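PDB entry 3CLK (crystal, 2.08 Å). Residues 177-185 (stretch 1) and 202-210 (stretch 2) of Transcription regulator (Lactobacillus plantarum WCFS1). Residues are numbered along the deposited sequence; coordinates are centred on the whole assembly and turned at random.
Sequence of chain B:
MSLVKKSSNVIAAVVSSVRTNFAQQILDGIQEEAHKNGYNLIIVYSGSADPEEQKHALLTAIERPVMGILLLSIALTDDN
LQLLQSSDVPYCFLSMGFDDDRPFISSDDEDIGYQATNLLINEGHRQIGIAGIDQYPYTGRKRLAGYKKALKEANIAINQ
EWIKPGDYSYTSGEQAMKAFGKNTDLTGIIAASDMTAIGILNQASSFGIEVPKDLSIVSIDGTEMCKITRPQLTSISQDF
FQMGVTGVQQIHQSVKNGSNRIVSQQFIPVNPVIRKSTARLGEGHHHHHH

Stretch 1 (177-185) MKAFGKNTD
Stretch 2, residues 202-210: NQASSFGIE

Phe207 lies at the centre of the contact, and it has the largest area covered by the other stretch, 103 Å². Its CA-to-CB bond points toward stretch 1, and chi1 -78° (m) with chi2 -26° lays the flat ring against the end of the other helix. Lys182 crosses one face, its CB 3.9 Å from the ring centroid and 20° off the normal, a CH-pi contact in which the aliphatic part of the lysine covers the ring. At the ring edge, Met177 O lies 3.5 Å from Phe207 CE2, and Lys178 CA 3.9 Å from the same atom.

Met177, a selenomethionine, is buried beside the ring. With chi1 t, chi2 p and chi3 -113°, its flexible chain puts SE 4.2 Å from Ala204 CB, where two apolar groups meet, and CE 4.3 Å from Phe207 CD2 and 3.9 Å from Ile209 CD1. Ile209 (m, t) extends that same CD1 to 3.6 Å from Lys182 O.

Both helices begin earlier in the chain, and the register advances the same way in each: CA atoms of Met177 and Gln203 are 6.2 Å apart, those of Lys182 and Phe207 5.3 Å. Residues 177-180 are helical, closed by Gly181 N to Met177 O (3.0 Å); Gly181, at phi/psi 99/153, then begins a type I turn to Thr184, with Thr184 N bonded to Gly181 O (3.1 Å). Stretch 2 is helical through 202-206 and ends in a Schellman motif: Gly208, at 81/17, accompanies bonds from Ile209 N to Ala204 O and Gly208 N to Ser205 O (both 2.9 Å). Both glycines adopt angles that would jam a CB against the preceding carbonyl.

Outward, Gln203 (t, p, chi3 -141°) packs its CB 3.6 Å from Met177 CB, while its NE2 lies 3.4 Å from CE of Lys178 (m, t, t, t). Both have aliphatic stems for packing and polar ends; Lys178 NZ is hydrogen-bonded just outside the stretches. Lys182 runs t, t, t, m, bringing CE to 3.0 Å and NZ to 3.2 Å from Phe207 O; its long chain combines apolar cover with a charged end at the exposed margin.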

# COMPACT_ATOMS: atom_id res chain seq x y z
N MSE B 177 -15.98 -15.23 3.65
CA MSE B 177 -17.09 -14.89 4.55
C MSE B 177 -18.41 -15.39 3.93
O MSE B 177 -19.32 -15.83 4.65
CB MSE B 177 -17.13 -13.38 4.82
CG MSE B 177 -18.19 -12.93 5.84
SE MSE B 177 -17.97 -13.70 7.64
CE MSE B 177 -19.55 -14.83 7.74
N LYS B 178 -18.51 -15.33 2.60
CA LYS B 178 -19.71 -15.80 1.91
C LYS B 178 -19.79 -17.31 2.14
O LYS B 178 -20.87 -17.85 2.40
CB LYS B 178 -19.62 -15.49 0.41
CG LYS B 178 -19.70 -14.00 0.09
CD LYS B 178 -19.49 -13.74 -1.39
CE LYS B 178 -19.46 -12.24 -1.69
NZ LYS B 178 -19.18 -12.03 -3.14
N ALA B 179 -18.64 -17.98 2.06
CA ALA B 179 -18.57 -19.41 2.28
C ALA B 179 -19.06 -19.75 3.69
O ALA B 179 -19.88 -20.66 3.87
CB ALA B 179 -17.14 -19.89 2.09
N PHE B 180 -18.57 -19.04 4.69
CA PHE B 180 -19.00 -19.30 6.06
C PHE B 180 -20.51 -19.13 6.15
O PHE B 180 -21.20 -19.93 6.79
CB PHE B 180 -18.32 -18.36 7.04
CG PHE B 180 -16.84 -18.61 7.20
CD1 PHE B 180 -16.36 -19.90 7.38
CD2 PHE B 180 -15.94 -17.55 7.22
CE1 PHE B 180 -14.99 -20.12 7.58
CE2 PHE B 180 -14.59 -17.76 7.42
CZ PHE B 180 -14.12 -19.05 7.60
N GLY B 181 -21.02 -18.09 5.51
CA GLY B 181 -22.46 -17.86 5.52
C GLY B 181 -22.95 -16.83 6.51
O GLY B 181 -22.33 -16.59 7.55
N LYS B 182 -24.07 -16.22 6.18
CA LYS B 182 -24.71 -15.22 7.02
C LYS B 182 -25.11 -15.84 8.36
O LYS B 182 -25.13 -15.17 9.39
CB LYS B 182 -25.94 -14.68 6.30
CG LYS B 182 -26.67 -13.55 7.00
CD LYS B 182 -27.93 -13.20 6.23
CE LYS B 182 -28.62 -11.96 6.79
NZ LYS B 182 -28.94 -12.09 8.23
N ASN B 183 -25.42 -17.13 8.34
CA ASN B 183 -25.84 -17.84 9.54
C ASN B 183 -24.73 -18.71 10.12
O ASN B 183 -25.01 -19.68 10.84
CB ASN B 183 -27.07 -18.69 9.23
CG ASN B 183 -28.27 -17.84 8.83
OD1 ASN B 183 -29.16 -18.30 8.12
ND2 ASN B 183 -28.29 -16.59 9.28
N THR B 184 -23.48 -18.36 9.83
CA THR B 184 -22.34 -19.11 10.33
C THR B 184 -22.43 -19.31 11.83
O THR B 184 -22.97 -18.47 12.55
CB THR B 184 -21.01 -18.41 10.02
OG1 THR B 184 -19.93 -19.22 10.50
CG2 THR B 184 -20.93 -17.05 10.70
N ASP B 185 -21.87 -20.42 12.31
CA ASP B 185 -21.86 -20.71 13.73
C ASP B 185 -20.54 -20.24 14.33
O ASP B 185 -20.31 -20.37 15.53
CB ASP B 185 -22.04 -22.22 13.97
CG ASP B 185 -20.93 -23.04 13.34
OD1 ASP B 185 -20.68 -22.87 12.12
OD2 ASP B 185 -20.30 -23.85 14.06
N ASN B 202 -16.16 -6.36 5.76
CA ASN B 202 -17.19 -5.76 4.93
C ASN B 202 -18.28 -6.76 4.56
O ASN B 202 -19.46 -6.41 4.57
CB ASN B 202 -16.57 -5.15 3.66
CG ASN B 202 -15.78 -3.88 3.95
OD1 ASN B 202 -15.92 -3.26 5.01
ND2 ASN B 202 -14.95 -3.47 2.99
N GLN B 203 -17.90 -8.00 4.23
CA GLN B 203 -18.91 -9.00 3.87
C GLN B 203 -19.77 -9.34 5.07
O GLN B 203 -20.98 -9.52 4.93
CB GLN B 203 -18.28 -10.28 3.32
CG GLN B 203 -19.33 -11.29 2.80
CD GLN B 203 -20.20 -10.71 1.69
OE1 GLN B 203 -21.41 -10.95 1.62
NE2 GLN B 203 -19.58 -9.94 0.81
N ALA B 204 -19.16 -9.46 6.24
CA ALA B 204 -19.92 -9.75 7.46
C ALA B 204 -20.95 -8.64 7.62
O ALA B 204 -22.12 -8.89 7.90
CB ALA B 204 -18.99 -9.78 8.67
N SER B 205 -20.49 -7.41 7.45
CA SER B 205 -21.36 -6.25 7.57
C SER B 205 -22.55 -6.34 6.62
O SER B 205 -23.69 -6.05 7.01
CB SER B 205 -20.56 -4.97 7.30
OG SER B 205 -21.38 -3.83 7.46
N SER B 206 -22.30 -6.77 5.39
CA SER B 206 -23.36 -6.92 4.41
C SER B 206 -24.37 -7.99 4.83
O SER B 206 -25.55 -7.91 4.47
CB SER B 206 -22.77 -7.27 3.04
OG SER B 206 -22.01 -6.17 2.53
N PHE B 207 -23.91 -8.99 5.57
CA PHE B 207 -24.79 -10.05 6.05
C PHE B 207 -25.52 -9.60 7.33
O PHE B 207 -26.32 -10.35 7.89
CB PHE B 207 -23.99 -11.33 6.36
CG PHE B 207 -23.61 -12.15 5.14
CD1 PHE B 207 -24.36 -12.09 3.98
CD2 PHE B 207 -22.53 -13.04 5.20
CE1 PHE B 207 -24.05 -12.91 2.89
CE2 PHE B 207 -22.22 -13.87 4.12
CZ PHE B 207 -22.98 -13.80 2.96
N GLY B 208 -25.23 -8.39 7.79
CA GLY B 208 -25.86 -7.90 9.00
C GLY B 208 -25.21 -8.44 10.27
O GLY B 208 -25.80 -8.40 11.35
N ILE B 209 -23.98 -8.95 10.13
CA ILE B 209 -23.22 -9.48 11.26
C ILE B 209 -22.36 -8.35 11.83
O ILE B 209 -21.51 -7.79 11.14
CB ILE B 209 -22.29 -10.65 10.81
CG1 ILE B 209 -23.14 -11.81 10.27
CG2 ILE B 209 -21.42 -11.12 11.97
CD1 ILE B 209 -22.32 -12.95 9.71
N GLU B 210 -22.58 -8.02 13.10
CA GLU B 210 -21.83 -6.94 13.74
C GLU B 210 -20.49 -7.38 14.34
O GLU B 210 -20.40 -8.38 15.03
CB GLU B 210 -22.69 -6.31 14.83
CG GLU B 210 -24.00 -5.77 14.32
CD GLU B 210 -24.93 -5.37 15.44
OE1 GLU B 210 -24.57 -4.45 16.20
OE2 GLU B 210 -26.01 -5.99 15.57